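Local coordinates for protein endo-beta-mannanase (Rhizomucor miehei, PDB 4QP0) that probably hydrolyses internal beta-1,4-mannosidic linkages at random in mannans, galactomannans and glucomannans, as a secreted TIM-barrel enzyme of glycoside hydrolase family 5, at residues A[51-56]-A[104-109]; A[73-78]-A[142-147]; A[220-225]-A[235-240]; A[325-330]-A[337-342]. All blocks are in the same frame, centred on the assembly; numbering follows the deposited sequence.

Interaction 1. Residues A[51-56]-A[104-109]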
# COMPACT_ATOMS: atom_id res chain seq x y z
N VAL A 51 2.55 0.96 12.67
CA VAL A 51 1.69 0.74 11.50
C VAL A 51 2.27 -0.32 10.57
O VAL A 51 3.49 -0.37 10.35
CB VAL A 51 1.48 2.04 10.67
CG1 VAL A 51 0.65 1.76 9.42
CG2 VAL A 51 0.79 3.12 11.50
N VAL A 52 1.40 -1.15 10.00
CA VAL A 52 1.82 -2.08 8.95
C VAL A 52 0.89 -2.02 7.71
O VAL A 52 -0.34 -1.96 7.82
CB VAL A 52 2.03 -3.51 9.51
CG1 VAL A 52 0.74 -4.11 10.05
CG2 VAL A 52 2.69 -4.43 8.49
N ARG A 53 1.51 -2.01 6.53
CA ARG A 53 0.82 -2.05 5.26
C ARG A 53 0.82 -3.49 4.77
O ARG A 53 1.83 -4.18 4.88
CB ARG A 53 1.54 -1.17 4.27
CG ARG A 53 0.85 -1.03 2.93
CD ARG A 53 1.53 0.04 2.10
NE ARG A 53 1.07 0.02 0.72
CZ ARG A 53 1.61 -0.71 -0.25
NH1 ARG A 53 2.66 -1.49 0.01
NH2 ARG A 53 1.10 -0.65 -1.47
N THR A 54 -0.32 -3.94 4.26
CA THR A 54 -0.48 -5.34 3.85
C THR A 54 -1.63 -5.53 2.85
O THR A 54 -2.48 -4.67 2.69
CB THR A 54 -0.65 -6.27 5.08
OG1 THR A 54 -0.72 -7.64 4.65
CG2 THR A 54 -1.90 -5.93 5.88
N TRP A 55 -1.62 -6.70 2.21
CA TRP A 55 -2.56 -7.07 1.15
C TRP A 55 -3.93 -7.43 1.67
O TRP A 55 -4.05 -8.23 2.60
CB TRP A 55 -2.00 -8.29 0.41
CG TRP A 55 -0.88 -8.04 -0.57
CD1 TRP A 55 -0.25 -8.98 -1.39
CD2 TRP A 55 -0.22 -6.76 -0.91
NE1 TRP A 55 0.72 -8.40 -2.17
CE2 TRP A 55 0.78 -7.07 -1.94
CE3 TRP A 55 -0.37 -5.44 -0.49
CZ2 TRP A 55 1.61 -6.09 -2.48
CZ3 TRP A 55 0.47 -4.46 -1.04
CH2 TRP A 55 1.43 -4.78 -2.02
N LEU A 56 -4.97 -6.85 1.06
CA LEU A 56 -6.37 -7.26 1.31
C LEU A 56 -7.07 -7.59 -0.01
O LEU A 56 -8.21 -7.20 -0.24
CB LEU A 56 -7.16 -6.21 2.10
CG LEU A 56 -8.15 -6.73 3.16
CD1 LEU A 56 -9.04 -5.61 3.69
CD2 LEU A 56 -9.02 -7.88 2.67
N ILE A 104 -2.77 -0.63 7.07
CA ILE A 104 -3.07 -0.04 5.76
C ILE A 104 -3.40 -1.18 4.79
O ILE A 104 -2.52 -1.93 4.39
CB ILE A 104 -1.90 0.82 5.21
CG1 ILE A 104 -1.60 2.01 6.13
CG2 ILE A 104 -2.23 1.34 3.82
CD1 ILE A 104 -0.38 2.81 5.74
N PHE A 105 -4.67 -1.31 4.44
CA PHE A 105 -5.12 -2.40 3.58
C PHE A 105 -5.14 -1.98 2.13
O PHE A 105 -5.78 -0.99 1.77
CB PHE A 105 -6.52 -2.89 3.99
CG PHE A 105 -6.54 -3.84 5.16
CD1 PHE A 105 -5.73 -4.98 5.18
CD2 PHE A 105 -7.41 -3.63 6.23
CE1 PHE A 105 -5.76 -5.86 6.26
CE2 PHE A 105 -7.44 -4.50 7.31
CZ PHE A 105 -6.62 -5.62 7.32
N THR A 106 -4.44 -2.73 1.29
CA THR A 106 -4.42 -2.46 -0.15
C THR A 106 -5.43 -3.40 -0.81
O THR A 106 -5.42 -4.61 -0.57
CB THR A 106 -3.00 -2.65 -0.73
OG1 THR A 106 -2.06 -1.90 0.06
CG2 THR A 106 -2.92 -2.18 -2.17
N LEU A 107 -6.31 -2.85 -1.64
CA LEU A 107 -7.50 -3.59 -2.07
C LEU A 107 -7.39 -4.32 -3.41
O LEU A 107 -8.30 -5.07 -3.80
CB LEU A 107 -8.72 -2.67 -2.07
CG LEU A 107 -9.25 -2.24 -0.70
CD1 LEU A 107 -10.15 -1.03 -0.84
CD2 LEU A 107 -9.98 -3.38 -0.00
N ASN A 108 -6.28 -4.10 -4.11
CA ASN A 108 -6.03 -4.68 -5.42
C ASN A 108 -4.54 -4.54 -5.73
O ASN A 108 -3.81 -3.93 -4.95
CB ASN A 108 -6.88 -3.96 -6.49
CG ASN A 108 -7.28 -4.86 -7.64
OD1 ASN A 108 -6.55 -5.79 -8.01
ND2 ASN A 108 -8.44 -4.59 -8.22
N ASN A 109 -4.10 -5.11 -6.85
CA ASN A 109 -2.70 -5.08 -7.24
C ASN A 109 -2.56 -4.86 -8.75
O ASN A 109 -3.34 -5.42 -9.53
CB ASN A 109 -2.01 -6.39 -6.85
CG ASN A 109 -0.50 -6.34 -6.97
OD1 ASN A 109 0.09 -5.27 -7.06
ND2 ASN A 109 0.13 -7.50 -6.97
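L56 lays its CD1 methyl over one face of the F105 ring, 3.6 Å from the ring centroid and 22° off the ring normal, which meets the geometry of a CH-pi contact. T54 lies beside F105 and points the same way, with CG2 3.9 Å from F105 CE1. That methyl holds the crowded position between the backbone N and the carbonyl carbon, while OG1 bonds to the carbonyl of A26.

R53, I104, W55 and T106 occupy the other face of the sheet. The R53 chain is extended from CG to NE, with CG anti to the backbone N (chi1 -175°), and its CG rests 4.0 Å from I104 CG2. Farther out, T106 OG1 sits over a face of the R53 guanidinium, 3.7 Å from R53 NH2, and at the same time lies near the plane of the W55 ring, at its edge, 3.8 Å from W55 CZ3.

The two strands run parallel, with axes 18° apart, and the ladder is intact: I104 N to V52 O, T54 N to I104 O and T106 N to T54 O, then L56 N to T106 O at 2.8 Å just past the strand ends. These are neighbouring staves of the TIM barrel.

The two faces therefore differ chemically: F105 and L56 pack on the surrounding helices, whereas R53 forms salt bridges with E171, E292 and E293. R53 NE and T106 OG1 share E171 OE1 as a partner, while T106 OG1 only packs over the guanidinium face. With N25 and N174 accepting as well, the partners round the buried guanidinium would hold its orientation.

Interaction 2. Residues A[73-78]-A[142-147]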
# COMPACT_ATOMS: atom_id res chain seq x y z
N SER A 73 -21.29 -20.08 -12.80
CA SER A 73 -22.22 -19.01 -12.42
C SER A 73 -22.05 -17.70 -13.22
O SER A 73 -22.93 -16.83 -13.18
CB SER A 73 -22.08 -18.73 -10.92
OG SER A 73 -22.84 -17.60 -10.51
N ASN A 74 -20.93 -17.57 -13.94
CA ASN A 74 -20.55 -16.35 -14.68
C ASN A 74 -20.29 -15.14 -13.77
O ASN A 74 -20.40 -13.99 -14.20
CB ASN A 74 -21.60 -15.99 -15.75
CG ASN A 74 -21.82 -17.10 -16.76
OD1 ASN A 74 -20.86 -17.69 -17.27
ND2 ASN A 74 -23.08 -17.39 -17.06
N LYS A 75 -19.94 -15.42 -12.51
CA LYS A 75 -19.86 -14.38 -11.50
C LYS A 75 -18.51 -14.35 -10.79
O LYS A 75 -17.83 -15.37 -10.66
CB LYS A 75 -21.00 -14.56 -10.47
CG LYS A 75 -21.24 -13.37 -9.54
CD LYS A 75 -21.81 -12.17 -10.28
CE LYS A 75 -21.60 -10.89 -9.48
NZ LYS A 75 -22.06 -9.69 -10.23
N MET A 76 -18.11 -13.15 -10.36
CA MET A 76 -16.98 -13.01 -9.46
C MET A 76 -17.50 -13.23 -8.05
O MET A 76 -18.25 -12.41 -7.52
CB MET A 76 -16.32 -11.63 -9.60
CG MET A 76 -14.99 -11.49 -8.87
SD MET A 76 -13.67 -12.57 -9.46
CE MET A 76 -13.22 -11.75 -10.99
N VAL A 77 -17.11 -14.36 -7.45
CA VAL A 77 -17.58 -14.73 -6.12
C VAL A 77 -16.55 -14.42 -5.02
O VAL A 77 -15.34 -14.44 -5.28
CB VAL A 77 -18.06 -16.20 -6.04
CG1 VAL A 77 -19.21 -16.42 -7.02
CG2 VAL A 77 -16.93 -17.17 -6.31
N ILE A 78 -17.06 -14.12 -3.82
CA ILE A 78 -16.23 -13.69 -2.69
C ILE A 78 -16.23 -14.75 -1.59
O ILE A 78 -17.26 -15.37 -1.31
CB ILE A 78 -16.72 -12.34 -2.13
CG1 ILE A 78 -16.63 -11.24 -3.21
CG2 ILE A 78 -15.93 -11.94 -0.89
CD1 ILE A 78 -17.36 -9.96 -2.88
N PHE A 142 -15.12 -4.58 -9.03
CA PHE A 142 -14.20 -4.01 -8.05
C PHE A 142 -15.01 -3.30 -6.97
O PHE A 142 -14.73 -3.45 -5.78
CB PHE A 142 -13.17 -3.08 -8.70
CG PHE A 142 -12.04 -2.66 -7.77
CD1 PHE A 142 -11.64 -3.46 -6.69
CD2 PHE A 142 -11.36 -1.45 -7.99
CE1 PHE A 142 -10.61 -3.06 -5.84
CE2 PHE A 142 -10.33 -1.06 -7.15
CZ PHE A 142 -9.95 -1.86 -6.08
N LYS A 143 -16.03 -2.56 -7.39
CA LYS A 143 -16.91 -1.86 -6.46
C LYS A 143 -17.61 -2.81 -5.48
O LYS A 143 -17.48 -2.66 -4.26
CB LYS A 143 -17.94 -1.02 -7.21
CG LYS A 143 -17.40 0.31 -7.71
CD LYS A 143 -18.46 1.04 -8.52
CE LYS A 143 -17.96 2.41 -8.95
NZ LYS A 143 -18.97 3.12 -9.78
N GLU A 144 -18.32 -3.80 -6.01
CA GLU A 144 -19.01 -4.77 -5.16
C GLU A 144 -18.06 -5.45 -4.16
O GLU A 144 -18.47 -5.77 -3.04
CB GLU A 144 -19.83 -5.78 -5.98
CG GLU A 144 -19.03 -6.79 -6.79
CD GLU A 144 -19.89 -7.78 -7.58
OE1 GLU A 144 -19.32 -8.56 -8.38
OE2 GLU A 144 -21.14 -7.77 -7.40
N TYR A 145 -16.81 -5.65 -4.56
CA TYR A 145 -15.79 -6.20 -3.66
C TYR A 145 -15.46 -5.21 -2.55
O TYR A 145 -15.44 -5.59 -1.36
CB TYR A 145 -14.52 -6.59 -4.42
CG TYR A 145 -13.42 -7.15 -3.54
CD1 TYR A 145 -13.52 -8.42 -2.97
CD2 TYR A 145 -12.27 -6.40 -3.26
CE1 TYR A 145 -12.51 -8.94 -2.17
CE2 TYR A 145 -11.25 -6.90 -2.45
CZ TYR A 145 -11.38 -8.17 -1.91
OH TYR A 145 -10.38 -8.69 -1.10
N ILE A 146 -15.23 -3.96 -2.93
CA ILE A 146 -14.95 -2.87 -1.99
C ILE A 146 -16.08 -2.76 -0.97
O ILE A 146 -15.83 -2.76 0.23
CB ILE A 146 -14.69 -1.54 -2.72
CG1 ILE A 146 -13.29 -1.54 -3.32
CG2 ILE A 146 -14.88 -0.33 -1.80
CD1 ILE A 146 -13.06 -0.46 -4.36
N SER A 147 -17.32 -2.70 -1.47
CA SER A 147 -18.51 -2.67 -0.61
C SER A 147 -18.52 -3.81 0.39
O SER A 147 -18.79 -3.61 1.56
CB SER A 147 -19.78 -2.72 -1.46
OG SER A 147 -20.90 -3.08 -0.67
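K75 and E144 reach toward each other tip to tip, and the lysine can be traced outward from the hairpin strand to the helix. From K75 CB the chain sets off with CG anti to the backbone N (chi1 -166°), then bends at chi2, 69°, which turns CD. Beyond the bend CE comes 3.4 Å from E144 OE1. NZ ends 3.5 Å from E144 OE1, a salt bridge at rather long range, and it stands equally far, 3.5 Å, from E144 OE2. The ammonium group thus faces both carboxylate oxygens without a hydrogen bond being formed to either. E144 meets it with a chain extended beyond CG, and the methylene CE of K75 packs against OE1 at least as closely as NZ does.

Further along the strand the contact turns apolar. The I78 side chain sets off toward the helix, and CD1 comes 4.1 Å from Y145 CD1, near the plane of the phenol ring and at its edge. The same methyl lies 4.3 Å from E144 O. M76 contributes little here; its side chain leads off to W69 and Q67 of the hairpin partner and to S141.

The short axes of strand 75-78 and helix 142-147 are 10.0 Å apart and inclined by only 16°, so the strand lies nearly parallel to the helix. The partly exposed ion pair and the I78 contact join a small antiparallel hairpin, strands 67-70 and 75-78, to helix 136-151 of the barrel. N74 and K75 both face D70, a G1 beta bulge in a hairpin that extends the connection between the second barrel strand and its helix.

Interaction 3. Residues A[220-225]-A[235-240]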
# COMPACT_ATOMS: atom_id res chain seq x y z
N GLU A 220 3.44 4.11 -6.73
CA GLU A 220 4.88 4.30 -6.55
C GLU A 220 5.26 5.77 -6.42
O GLU A 220 6.38 6.09 -5.98
CB GLU A 220 5.66 3.64 -7.69
CG GLU A 220 5.69 2.12 -7.60
CD GLU A 220 5.74 1.45 -8.96
OE1 GLU A 220 4.82 1.67 -9.79
OE2 GLU A 220 6.70 0.69 -9.19
N GLY A 221 4.34 6.65 -6.80
CA GLY A 221 4.52 8.09 -6.66
C GLY A 221 5.06 8.76 -7.90
O GLY A 221 5.65 9.84 -7.83
N PHE A 222 4.84 8.12 -9.05
CA PHE A 222 5.33 8.64 -10.33
C PHE A 222 4.63 9.94 -10.72
O PHE A 222 3.40 10.03 -10.66
CB PHE A 222 5.21 7.58 -11.44
CG PHE A 222 6.04 6.33 -11.19
CD1 PHE A 222 7.15 6.36 -10.32
CD2 PHE A 222 5.73 5.13 -11.82
CE1 PHE A 222 7.91 5.22 -10.09
CE2 PHE A 222 6.50 3.99 -11.60
CZ PHE A 222 7.59 4.04 -10.74
N PHE A 223 5.43 10.94 -11.09
CA PHE A 223 4.94 12.27 -11.49
C PHE A 223 4.59 12.33 -12.96
O PHE A 223 4.99 11.47 -13.74
CB PHE A 223 6.00 13.34 -11.23
CG PHE A 223 6.27 13.58 -9.78
CD1 PHE A 223 5.37 14.29 -9.00
CD2 PHE A 223 7.44 13.11 -9.20
CE1 PHE A 223 5.63 14.52 -7.66
CE2 PHE A 223 7.71 13.34 -7.86
CZ PHE A 223 6.80 14.04 -7.09
N ASN A 224 3.86 13.38 -13.34
CA ASN A 224 3.60 13.68 -14.73
C ASN A 224 4.02 15.11 -15.03
O ASN A 224 3.21 15.95 -15.45
CB ASN A 224 2.13 13.42 -15.08
CG ASN A 224 1.78 13.85 -16.50
OD1 ASN A 224 2.59 13.76 -17.41
ND2 ASN A 224 0.56 14.33 -16.67
N ARG A 225 5.30 15.40 -14.81
CA ARG A 225 5.83 16.72 -15.04
C ARG A 225 6.49 16.83 -16.43
O ARG A 225 7.52 16.19 -16.70
CB ARG A 225 6.78 17.15 -13.92
CG ARG A 225 6.09 17.88 -12.77
CD ARG A 225 5.92 17.03 -11.52
NE ARG A 225 7.02 17.21 -10.58
CZ ARG A 225 6.90 17.65 -9.32
NH1 ARG A 225 5.72 17.94 -8.81
NH2 ARG A 225 7.99 17.77 -8.57
N GLY A 235 5.67 11.23 -16.46
CA GLY A 235 4.35 10.69 -16.77
C GLY A 235 4.35 9.56 -17.78
O GLY A 235 3.31 9.24 -18.34
N GLY A 236 5.52 8.96 -18.01
CA GLY A 236 5.63 7.83 -18.93
C GLY A 236 4.85 6.61 -18.49
O GLY A 236 4.33 5.87 -19.33
N SER A 237 4.76 6.41 -17.17
CA SER A 237 4.01 5.30 -16.57
C SER A 237 2.49 5.39 -16.78
O SER A 237 1.77 4.39 -16.66
CB SER A 237 4.31 5.23 -15.08
OG SER A 237 3.89 6.42 -14.44
N GLY A 238 2.01 6.59 -17.07
CA GLY A 238 0.58 6.86 -17.17
C GLY A 238 -0.02 7.31 -15.84
O GLY A 238 -1.23 7.33 -15.68
N MET A 239 0.84 7.67 -14.89
CA MET A 239 0.43 8.10 -13.55
C MET A 239 0.80 9.55 -13.30
O MET A 239 1.75 10.07 -13.89
CB MET A 239 1.06 7.22 -12.47
CG MET A 239 0.63 5.77 -12.52
SD MET A 239 -1.13 5.54 -12.21
CE MET A 239 -1.21 5.81 -10.44
N ASP A 240 0.07 10.20 -12.40
CA ASP A 240 0.21 11.63 -12.21
C ASP A 240 0.04 11.93 -10.73
O ASP A 240 -1.06 12.28 -10.30
CB ASP A 240 -0.86 12.37 -13.03
CG ASP A 240 -0.64 13.88 -13.09
OD1 ASP A 240 -0.00 14.46 -12.18
OD2 ASP A 240 -1.14 14.49 -14.06
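N224 donates through ND2 to D240 OD2 at 3.1 Å, in a nearly straight bond of 171°. The acceptor lies in the amide plane of N224, whereas ND2 comes from well above the carboxylate plane of D240, the two flat groups being 87° apart. This bond helps close a long loop of the TIM barrel between strand 214-216 and helix 241-245, in which G235 to G238 form a type I beta turn and D240 is the N-cap of the helix. D240 therefore has two tasks: its OD1 takes the backbone N-H of A243, while OD2 reaches back to N224. A second link across the loop, G235 N to F223 O, is short at 2.8 Å but bent and weak.

Around the polar pair, carbon atoms make the contact. N224 CG stands anti to the backbone N (chi1 175°), which carries the amide out between D240 and G235. The stem touches too: N224 CB lies 3.4 Å from D240 CG and 3.6 Å from M239 O. On the other side of the amide, N224 OD1 stands 3.6 Å from G235 CA, in the place where a side chain on G235 would begin; the glycine, with its positive phi, leaves that place to the oxygen.

Farther along, F222 and M239 meet at their CB atoms, 4.3 Å apart, and the buried F222 ring is engaged edge-to-face by W262. S237 approaches the same ring at its edge: S237 OG lies near the ring plane, 3.5 Å from F222 CD2, and is also the acceptor of a weak bond from M239 N, just past the turn.

Interaction 4. Residues A[325-330]-A[337-342]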
# COMPACT_ATOMS: atom_id res chain seq x y z
N GLN A 325 10.96 -5.27 3.59
CA GLN A 325 9.76 -5.66 4.33
C GLN A 325 10.18 -6.46 5.55
O GLN A 325 11.27 -7.03 5.57
CB GLN A 325 8.84 -6.52 3.46
CG GLN A 325 9.43 -7.85 3.03
CD GLN A 325 8.48 -8.64 2.15
OE1 GLN A 325 7.26 -8.59 2.32
NE2 GLN A 325 9.03 -9.36 1.19
N ILE A 326 9.32 -6.51 6.56
CA ILE A 326 9.61 -7.34 7.73
C ILE A 326 9.46 -8.84 7.42
O ILE A 326 8.59 -9.24 6.64
CB ILE A 326 8.80 -6.92 8.99
CG1 ILE A 326 9.43 -7.51 10.26
CG2 ILE A 326 7.33 -7.27 8.84
CD1 ILE A 326 8.75 -7.11 11.56
N ALA A 327 10.32 -9.65 8.03
CA ALA A 327 10.38 -11.07 7.73
C ALA A 327 10.06 -11.94 8.93
O ALA A 327 10.86 -12.04 9.86
CB ALA A 327 11.74 -11.43 7.16
N VAL A 328 8.89 -12.56 8.90
CA VAL A 328 8.52 -13.61 9.85
C VAL A 328 7.91 -14.76 9.05
O VAL A 328 6.94 -14.54 8.32
CB VAL A 328 7.51 -13.11 10.90
N PRO A 329 8.48 -15.98 9.16
CA PRO A 329 9.68 -16.34 9.93
C PRO A 329 10.92 -15.67 9.37
O PRO A 329 10.93 -15.28 8.20
CB PRO A 329 9.77 -17.86 9.73
CG PRO A 329 9.06 -18.12 8.44
CD PRO A 329 7.93 -17.13 8.42
N CYS A 330 11.96 -15.53 10.19
CA CYS A 330 13.16 -14.82 9.77
C CYS A 330 13.82 -15.45 8.54
O CYS A 330 14.27 -16.59 8.56
CB CYS A 330 14.18 -14.69 10.90
SG CYS A 330 15.75 -13.99 10.32
N GLY A 337 13.82 -8.83 2.75
CA GLY A 337 13.35 -9.26 4.06
C GLY A 337 14.31 -8.91 5.19
O GLY A 337 15.49 -9.25 5.13
N ILE A 338 13.78 -8.21 6.19
CA ILE A 338 14.52 -7.83 7.40
C ILE A 338 13.87 -8.49 8.61
O ILE A 338 12.65 -8.40 8.79
CB ILE A 338 14.53 -6.29 7.59
CG1 ILE A 338 15.53 -5.64 6.62
CG2 ILE A 338 14.88 -5.91 9.02
CD1 ILE A 338 15.43 -4.13 6.53
N CYS A 339 14.67 -9.18 9.42
CA CYS A 339 14.16 -9.82 10.63
C CYS A 339 14.35 -8.88 11.81
O CYS A 339 15.20 -7.99 11.76
CB CYS A 339 14.89 -11.14 10.91
SG CYS A 339 15.20 -12.20 9.47
N ALA A 340 13.56 -9.07 12.86
CA ALA A 340 13.76 -8.32 14.10
C ALA A 340 14.97 -8.87 14.85
O ALA A 340 15.58 -8.17 15.65
CB ALA A 340 12.52 -8.40 14.97
N SER A 341 15.30 -10.13 14.56
CA SER A 341 16.45 -10.80 15.15
C SER A 341 17.78 -10.33 14.55
O SER A 341 18.85 -10.65 15.06
CB SER A 341 16.30 -12.32 15.02
OG SER A 341 16.41 -12.74 13.67
N ASP A 342 17.71 -9.58 13.45
CA ASP A 342 18.89 -8.99 12.82
C ASP A 342 19.71 -8.22 13.86
O ASP A 342 19.14 -7.54 14.72
CB ASP A 342 18.49 -8.06 11.67
CG ASP A 342 17.95 -8.81 10.45
OD1 ASP A 342 17.95 -10.06 10.46
OD2 ASP A 342 17.52 -8.15 9.49
O HOH W 1 11.38 -10.56 12.19
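I326 and I338 form a single backbone bridge: I338 N donates to Q325 O at 2.8 Å (162°), and A327 N donates to I338 O, also at 2.8 Å, from above the carbonyl plane and less straight (139°). I338 O is crowded by carbon besides: A327 CB and I326 CG1 each lie 3.6 Å from it, and I326 CA makes a CA-H...O contact.

Covalent closure comes from the disulfide between C330 and C339, SG to SG 2.1 Å, with a chi3 of 76°. S341 OG stands 3.6 Å from C330 SG, without a hydrogen bond. The whole is a disulfide-closed loop after the last barrel strand, 320-323, and before helix 345-358. A cis peptide precedes Q325, as in many glycoside hydrolases of this TIM-barrel clan at the end of that strand. I338 turns its side chain to I345 and V349 of the final helix, while A327 CB packs near C339 SG.

D342 folds back to receive C339 N on OD2, from above its carboxylate plane. One water joins the segments, accepting from A340 N and donating to A327 O.

Interaction 1 lies near the middle of the barrel, its centre about 5 Å from that of the chain; interactions 2, 3 and 4 sit at about 21, 17 and 19 Å. Interactions 1 and 2 touch: Y145 OH is 2.8 Å from L56 O, a probable hydrogen bond linking the helix on which the hairpin packs to a barrel strand's end. Interactions 3 and 4 stay about 7 and 5 Å from interaction 1 (nearest atoms). Family 5 active sites lie at the C-terminal strand ends; R53 joins E171, E292 and E293 near such ends, so interaction 1 probably borders the site. E220, outside the contact with 235-240, has its side chain against E175, perhaps near it too.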